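PDB 2PW6: uncharacterized protein ygiD, which catalyses the extradiol opening of the DOPA ring between carbons 4 and 5 in vitro, while its physiological substrate remains unknown. Local coordinates for residues V175-T181 and W193-N198; A149-E154 and V211-V217. Residues are numbered along the deposited sequence.

Interaction 1 of 2, residues V175-T181 and W193-N198; sequences VVHNLRT and WATSFN. With ZN (zinc ion), chain D.
Residues 175-181 form a loop after strand 167-173. Val175 has helical phi/psi; residues 176-178 are extended; a type I turn runs from Asn178 to Thr181. Residues 193-198 are helical, with Phe197 N bonded to Trp193 O and Asn198 N to Ala194 O. The backbones come closest at Val176 and Ala194, CA atoms 6.7 Å apart. No hydrogen bond links the segments.

Val176, chi1 t, is the apolar centre. Its CG1 lies 4.0 Å from Trp193 CZ3 and 4.3 Å from Ala194 CB. Its CG2 meets the edge of the Phe197 ring (chi1 t), 4.2 Å from CD2. His177 points away from the helix and chelates a zinc ion through ND1 (2.0 Å) and O (2.3 Å). It is one of the zinc-binding histidines of this LigB-type extradiol dioxygenase, and its ring stacks on His234. This ion is not the zinc held by His22, His57 and His234. His177 NE2 is hydrogen-bonded to Asp86 of the second subunit.

The CA-to-CB bond of Trp193 points sideways, but with chi1 p its ring end nears the loop. Its CZ2 edge lies 3.6 Å from Thr181 OG1, which is hydrogen-bonded to Ser262. Val175 CG2 is 3.2 Å from Asn198 OD1, which is hydrogen-bonded to Ser264.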
loop_
_atom_site.group_PDB
_atom_site.type_symbol
_atom_site.label_atom_id
_atom_site.label_comp_id
_atom_site.label_asym_id
_atom_site.label_seq_id
_atom_site.Cartn_x
_atom_site.Cartn_y
_atom_site.Cartn_z
ATOM N N VAL A 175 -4.783 12.896 11.251
ATOM C CA VAL A 175 -5.859 13.863 11.396
ATOM C C VAL A 175 -5.887 14.949 10.273
ATOM O O VAL A 175 -6.951 15.588 10.035
ATOM C CB VAL A 175 -5.863 14.505 12.799
ATOM C CG1 VAL A 175 -5.831 13.420 13.868
ATOM C CG2 VAL A 175 -4.680 15.502 12.972
ATOM N N VAL A 176 -4.767 15.110 9.561
ATOM C CA VAL A 176 -4.739 15.867 8.287
ATOM C C VAL A 176 -4.159 15.014 7.186
ATOM O O VAL A 176 -3.013 14.524 7.288
ATOM C CB VAL A 176 -3.902 17.239 8.327
ATOM C CG1 VAL A 176 -4.025 17.975 6.986
ATOM C CG2 VAL A 176 -4.323 18.134 9.486
ATOM N N HIS A 177 -4.924 14.857 6.105
ATOM C CA HIS A 177 -4.533 13.870 5.136
ATOM C C HIS A 177 -5.124 14.120 3.775
ATOM O O HIS A 177 -6.140 13.516 3.393
ATOM C CB HIS A 177 -4.885 12.434 5.637
ATOM C CG HIS A 177 -4.378 11.350 4.735
ATOM N ND1 HIS A 177 -4.971 11.058 3.515
ATOM C CD2 HIS A 177 -3.296 10.537 4.847
ATOM C CE1 HIS A 177 -4.308 10.051 2.959
ATOM N NE2 HIS A 177 -3.280 9.732 3.736
ATOM N N ASN A 178 -4.450 14.974 3.019
ATOM C CA ASN A 178 -4.866 15.311 1.670
ATOM C C ASN A 178 -3.616 15.175 0.846
ATOM O O ASN A 178 -2.710 15.990 0.983
ATOM C CB ASN A 178 -5.453 16.731 1.601
ATOM C CG ASN A 178 -6.144 17.022 0.254
ATOM O OD1 ASN A 178 -5.706 16.540 -0.770
ATOM N ND2 ASN A 178 -7.250 17.773 0.279
ATOM N N LEU A 179 -3.535 14.096 0.054
ATOM C CA LEU A 179 -2.313 13.774 -0.718
ATOM C C LEU A 179 -2.216 14.569 -2.019
ATOM O O LEU A 179 -1.182 14.591 -2.672
ATOM C CB LEU A 179 -2.180 12.252 -0.960
ATOM C CG LEU A 179 -2.067 11.440 0.361
ATOM C CD1 LEU A 179 -1.755 10.015 0.108
ATOM C CD2 LEU A 179 -1.016 12.012 1.277
ATOM N N ARG A 180 -3.309 15.228 -2.377
ATOM C CA ARG A 180 -3.286 16.205 -3.452
ATOM C C ARG A 180 -2.575 17.507 -3.081
ATOM O O ARG A 180 -2.267 18.286 -3.967
ATOM C CB ARG A 180 -4.694 16.568 -3.853
ATOM C CG ARG A 180 -5.516 15.445 -4.348
ATOM C CD ARG A 180 -6.914 15.939 -4.209
ATOM N NE ARG A 180 -7.879 14.931 -4.542
ATOM C CZ ARG A 180 -9.119 14.906 -4.076
ATOM N NH1 ARG A 180 -9.561 15.851 -3.232
ATOM N NH2 ARG A 180 -9.910 13.915 -4.465
ATOM N N THR A 181 -2.376 17.769 -1.783
ATOM C CA THR A 181 -1.665 18.970 -1.350
ATOM C C THR A 181 -0.294 18.666 -0.798
ATOM O O THR A 181 0.404 19.575 -0.354
ATOM C CB THR A 181 -2.408 19.733 -0.252
ATOM O OG1 THR A 181 -2.437 18.939 0.936
ATOM C CG2 THR A 181 -3.826 20.103 -0.685
ATOM N N TRP A 193 -3.747 26.283 6.646
ATOM C CA TRP A 193 -5.003 25.587 6.839
ATOM C C TRP A 193 -4.766 24.233 7.554
ATOM O O TRP A 193 -5.536 23.841 8.422
ATOM C CB TRP A 193 -5.763 25.441 5.497
ATOM C CG TRP A 193 -5.016 24.655 4.466
ATOM C CD1 TRP A 193 -4.198 25.145 3.518
ATOM C CD2 TRP A 193 -5.023 23.227 4.299
ATOM N NE1 TRP A 193 -3.669 24.121 2.760
ATOM C CE2 TRP A 193 -4.165 22.930 3.222
ATOM C CE3 TRP A 193 -5.664 22.166 4.967
ATOM C CZ2 TRP A 193 -3.941 21.628 2.782
ATOM C CZ3 TRP A 193 -5.422 20.868 4.536
ATOM C CH2 TRP A 193 -4.581 20.614 3.449
ATOM N N ALA A 194 -3.673 23.555 7.213
ATOM C CA ALA A 194 -3.254 22.348 7.926
ATOM C C ALA A 194 -3.062 22.593 9.422
ATOM O O ALA A 194 -3.595 21.818 10.241
ATOM C CB ALA A 194 -2.005 21.714 7.287
ATOM N N THR A 195 -2.322 23.651 9.784
ATOM C CA THR A 195 -2.068 24.014 11.197
ATOM C C THR A 195 -3.364 24.432 11.860
ATOM O O THR A 195 -3.659 24.035 13.002
ATOM C CB THR A 195 -1.013 25.162 11.323
ATOM O OG1 THR A 195 0.280 24.676 10.945
ATOM C CG2 THR A 195 -0.924 25.670 12.740
ATOM N N SER A 196 -4.146 25.247 11.148
ATOM C CA SER A 196 -5.494 25.593 11.618
ATOM C C SER A 196 -6.316 24.335 12.047
ATOM O O SER A 196 -6.715 24.223 13.211
ATOM C CB SER A 196 -6.256 26.413 10.564
ATOM O OG SER A 196 -7.442 26.964 11.110
ATOM N N PHE A 197 -6.561 23.397 11.121
ATOM C CA PHE A 197 -7.407 22.225 11.459
ATOM C C PHE A 197 -6.787 21.391 12.565
ATOM O O PHE A 197 -7.477 20.979 13.494
ATOM C CB PHE A 197 -7.751 21.351 10.257
ATOM C CG PHE A 197 -8.693 20.198 10.596
ATOM C CD1 PHE A 197 -10.071 20.406 10.658
ATOM C CD2 PHE A 197 -8.187 18.908 10.858
ATOM C CE1 PHE A 197 -10.945 19.333 10.980
ATOM C CE2 PHE A 197 -9.042 17.845 11.168
ATOM C CZ PHE A 197 -10.425 18.056 11.236
ATOM N N ASN A 198 -5.478 21.193 12.487
ATOM C CA ASN A 198 -4.741 20.435 13.490
ATOM C C ASN A 198 -4.904 20.976 14.909
ATOM O O ASN A 198 -5.101 20.209 15.867
ATOM C CB ASN A 198 -3.268 20.383 13.109
ATOM C CG ASN A 198 -2.546 19.204 13.725
ATOM O OD1 ASN A 198 -2.766 18.040 13.333
ATOM N ND2 ASN A 198 -1.660 19.489 14.671
HETATM ZN ZN ZN D . -6.681 11.491 2.475
#

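Interaction 2 of 2, residues A149-E154 and V211-V217; sequences AAWHFE and VEQHPLV
Ala149 lies in the first turn of helix 149-159, whose bonds here include Phe153 N to Ala149 O and Glu154 N to Ala150 O. The other segment, 211-217, begins with a 3-10 turn at 211-213, in which His214 N bonds to Val211 O. It then passes through an extended His214 to helical phi/psi at 215-217. Ala149 and Val217 have the closest CA atoms, 5.5 Å apart. Ala149 CB is 3.3 Å from Val217 O and 4.2 Å from Val217 CG1.

At Ala150, CB sits 4.0 Å from Val217 CG1, 4.1 Å from Val211 CG2 and 3.2 Å from Glu212 OE1. The small alanines let the loop come close to the helix. This is structural packing of the long connection between helices 192-202 and 225-228 against helix 149-159, away from the zinc-binding histidines. No hydrogen bond crosses the interface.

Phe153, chi1 t, points its CB toward the loop. Its CB is 3.9 Å from Val217 CG2, and its CD2 is 3.6 Å from Val211 CG2. The Phe153 and His214 rings meet obliquely, with centroids 5.5 Å apart and planes at 50°. His214, chi1 t, accepts a hydrogen bond at ND1 from Leu216 N, at 3.0 Å. Leu242 of helix 236-243 packs against both Phe153 and Leu216. Glu154, chi1 m, brings OE2 to 3.5 Å from Val211 CG1.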
loop_
_atom_site.group_PDB
_atom_site.type_symbol
_atom_site.label_atom_id
_atom_site.label_comp_id
_atom_site.label_asym_id
_atom_site.label_seq_id
_atom_site.Cartn_x
_atom_site.Cartn_y
_atom_site.Cartn_z
ATOM N N ALA A 149 -19.435 9.625 12.056
ATOM C CA ALA A 149 -18.376 9.872 13.033
ATOM C C ALA A 149 -18.725 9.552 14.494
ATOM O O ALA A 149 -17.840 9.117 15.261
ATOM C CB ALA A 149 -17.885 11.335 12.923
ATOM N N ALA A 150 -19.975 9.849 14.871
ATOM C CA ALA A 150 -20.513 9.637 16.205
ATOM C C ALA A 150 -20.508 8.129 16.569
ATOM O O ALA A 150 -20.190 7.740 17.689
ATOM C CB ALA A 150 -21.947 10.209 16.279
ATOM N N TRP A 151 -20.839 7.319 15.575
ATOM C CA TRP A 151 -20.872 5.878 15.660
ATOM C C TRP A 151 -19.458 5.307 15.915
ATOM O O TRP A 151 -19.250 4.492 16.830
ATOM C CB TRP A 151 -21.510 5.334 14.364
ATOM C CG TRP A 151 -21.835 3.877 14.400
ATOM C CD1 TRP A 151 -23.051 3.300 14.701
ATOM C CD2 TRP A 151 -20.931 2.793 14.120
ATOM N NE1 TRP A 151 -22.953 1.925 14.611
ATOM C CE2 TRP A 151 -21.667 1.588 14.257
ATOM C CE3 TRP A 151 -19.572 2.726 13.757
ATOM C CZ2 TRP A 151 -21.090 0.328 14.046
ATOM C CZ3 TRP A 151 -19.001 1.473 13.540
ATOM C CH2 TRP A 151 -19.765 0.288 13.690
ATOM N N HIS A 152 -18.483 5.754 15.125
ATOM C CA HIS A 152 -17.087 5.410 15.368
ATOM C C HIS A 152 -16.594 5.847 16.728
ATOM O O HIS A 152 -15.813 5.125 17.349
ATOM C CB HIS A 152 -16.215 5.951 14.261
ATOM C CG HIS A 152 -16.651 5.484 12.909
ATOM N ND1 HIS A 152 -16.436 4.199 12.473
ATOM C CD2 HIS A 152 -17.349 6.108 11.926
ATOM C CE1 HIS A 152 -16.939 4.062 11.257
ATOM N NE2 HIS A 152 -17.503 5.205 10.904
ATOM N N PHE A 153 -17.048 7.009 17.207
ATOM C CA PHE A 153 -16.783 7.422 18.598
ATOM C C PHE A 153 -17.425 6.434 19.594
ATOM O O PHE A 153 -16.775 6.018 20.558
ATOM C CB PHE A 153 -17.251 8.872 18.873
ATOM C CG PHE A 153 -16.879 9.396 20.262
ATOM C CD1 PHE A 153 -15.712 10.117 20.458
ATOM C CD2 PHE A 153 -17.708 9.172 21.357
ATOM C CE1 PHE A 153 -15.372 10.602 21.726
ATOM C CE2 PHE A 153 -17.368 9.625 22.632
ATOM C CZ PHE A 153 -16.193 10.357 22.806
ATOM N N GLU A 154 -18.696 6.088 19.377
ATOM C CA GLU A 154 -19.362 5.058 20.202
ATOM C C GLU A 154 -18.611 3.721 20.231
ATOM O O GLU A 154 -18.585 3.072 21.272
ATOM C CB GLU A 154 -20.830 4.831 19.816
ATOM C CG GLU A 154 -21.786 6.000 20.098
ATOM C CD GLU A 154 -21.875 6.451 21.566
ATOM O OE1 GLU A 154 -21.242 5.835 22.472
ATOM O OE2 GLU A 154 -22.595 7.457 21.795
ATOM N N VAL A 211 -22.074 13.237 22.744
ATOM C CA VAL A 211 -21.297 12.820 21.565
ATOM C C VAL A 211 -21.649 13.641 20.314
ATOM O O VAL A 211 -20.766 14.157 19.628
ATOM C CB VAL A 211 -21.436 11.268 21.318
ATOM C CG1 VAL A 211 -22.910 10.861 21.188
ATOM C CG2 VAL A 211 -20.627 10.792 20.108
ATOM N N GLU A 212 -22.949 13.778 20.067
ATOM C CA GLU A 212 -23.506 14.531 18.949
ATOM C C GLU A 212 -23.015 15.974 18.855
ATOM O O GLU A 212 -23.019 16.563 17.774
ATOM C CB GLU A 212 -25.037 14.528 19.042
ATOM C CG GLU A 212 -25.686 13.155 18.890
ATOM C CD GLU A 212 -25.473 12.528 17.507
ATOM O OE1 GLU A 212 -24.332 12.099 17.210
ATOM O OE2 GLU A 212 -26.460 12.446 16.727
ATOM N N GLN A 213 -22.611 16.534 19.989
ATOM C CA GLN A 213 -22.094 17.893 20.044
ATOM C C GLN A 213 -20.561 17.953 20.198
ATOM O O GLN A 213 -20.007 19.038 20.421
ATOM C CB GLN A 213 -22.771 18.712 21.173
ATOM C CG GLN A 213 -24.222 18.345 21.542
ATOM C CD GLN A 213 -25.265 18.707 20.470
ATOM O OE1 GLN A 213 -24.965 19.380 19.477
ATOM N NE2 GLN A 213 -26.509 18.250 20.679
ATOM N N HIS A 214 -19.867 16.820 20.071
ATOM C CA HIS A 214 -18.386 16.813 20.175
ATOM C C HIS A 214 -17.772 17.455 18.925
ATOM O O HIS A 214 -18.065 17.026 17.810
ATOM C CB HIS A 214 -17.853 15.382 20.362
ATOM C CG HIS A 214 -16.470 15.295 20.942
ATOM N ND1 HIS A 214 -15.382 15.952 20.404
ATOM C CD2 HIS A 214 -15.992 14.591 21.997
ATOM C CE1 HIS A 214 -14.300 15.675 21.111
ATOM N NE2 HIS A 214 -14.642 14.853 22.087
ATOM N N PRO A 215 -16.937 18.506 19.113
ATOM C CA PRO A 215 -16.202 19.180 18.031
ATOM C C PRO A 215 -15.407 18.223 17.145
ATOM O O PRO A 215 -15.386 18.386 15.927
ATOM C CB PRO A 215 -15.234 20.097 18.794
ATOM C CG PRO A 215 -15.955 20.433 20.017
ATOM C CD PRO A 215 -16.649 19.150 20.410
ATOM N N LEU A 216 -14.785 17.219 17.753
ATOM C CA LEU A 216 -13.998 16.250 16.999
ATOM C C LEU A 216 -14.859 15.206 16.307
ATOM O O LEU A 216 -14.422 14.553 15.362
ATOM C CB LEU A 216 -12.938 15.618 17.884
ATOM C CG LEU A 216 -11.913 16.609 18.438
ATOM C CD1 LEU A 216 -10.703 15.862 18.996
ATOM C CD2 LEU A 216 -11.450 17.611 17.381
ATOM N N VAL A 217 -16.100 15.077 16.760
ATOM C CA VAL A 217 -17.072 14.231 16.084
ATOM C C VAL A 217 -17.671 15.003 14.918
ATOM O O VAL A 217 -17.891 14.449 13.854
ATOM C CB VAL A 217 -18.180 13.738 17.058
ATOM C CG1 VAL A 217 -19.428 13.260 16.304
ATOM C CG2 VAL A 217 -17.623 12.655 17.963
#

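Overall arrangement
The two contacts lie in one LigB-family catalytic region. Their centres are 20 Å apart, and their nearest atoms about 6 Å, so they do not touch. Along the chain the order is 149-154, 175-181, 193-198, 211-217. Both segments of interaction 1 therefore fall between those of interaction 2. Strand 167-173 of the mixed sheet follows helix 149-159 and leads into the zinc-binding loop. Helix 192-202 packs on that loop in interaction 1. The chain beyond this helix then returns to helix 149-159 in interaction 2. Interaction 1 thus holds the loop bearing His177 beside the site of His22, His57 and His234. Interaction 2 lies away from these zinc-binding residues.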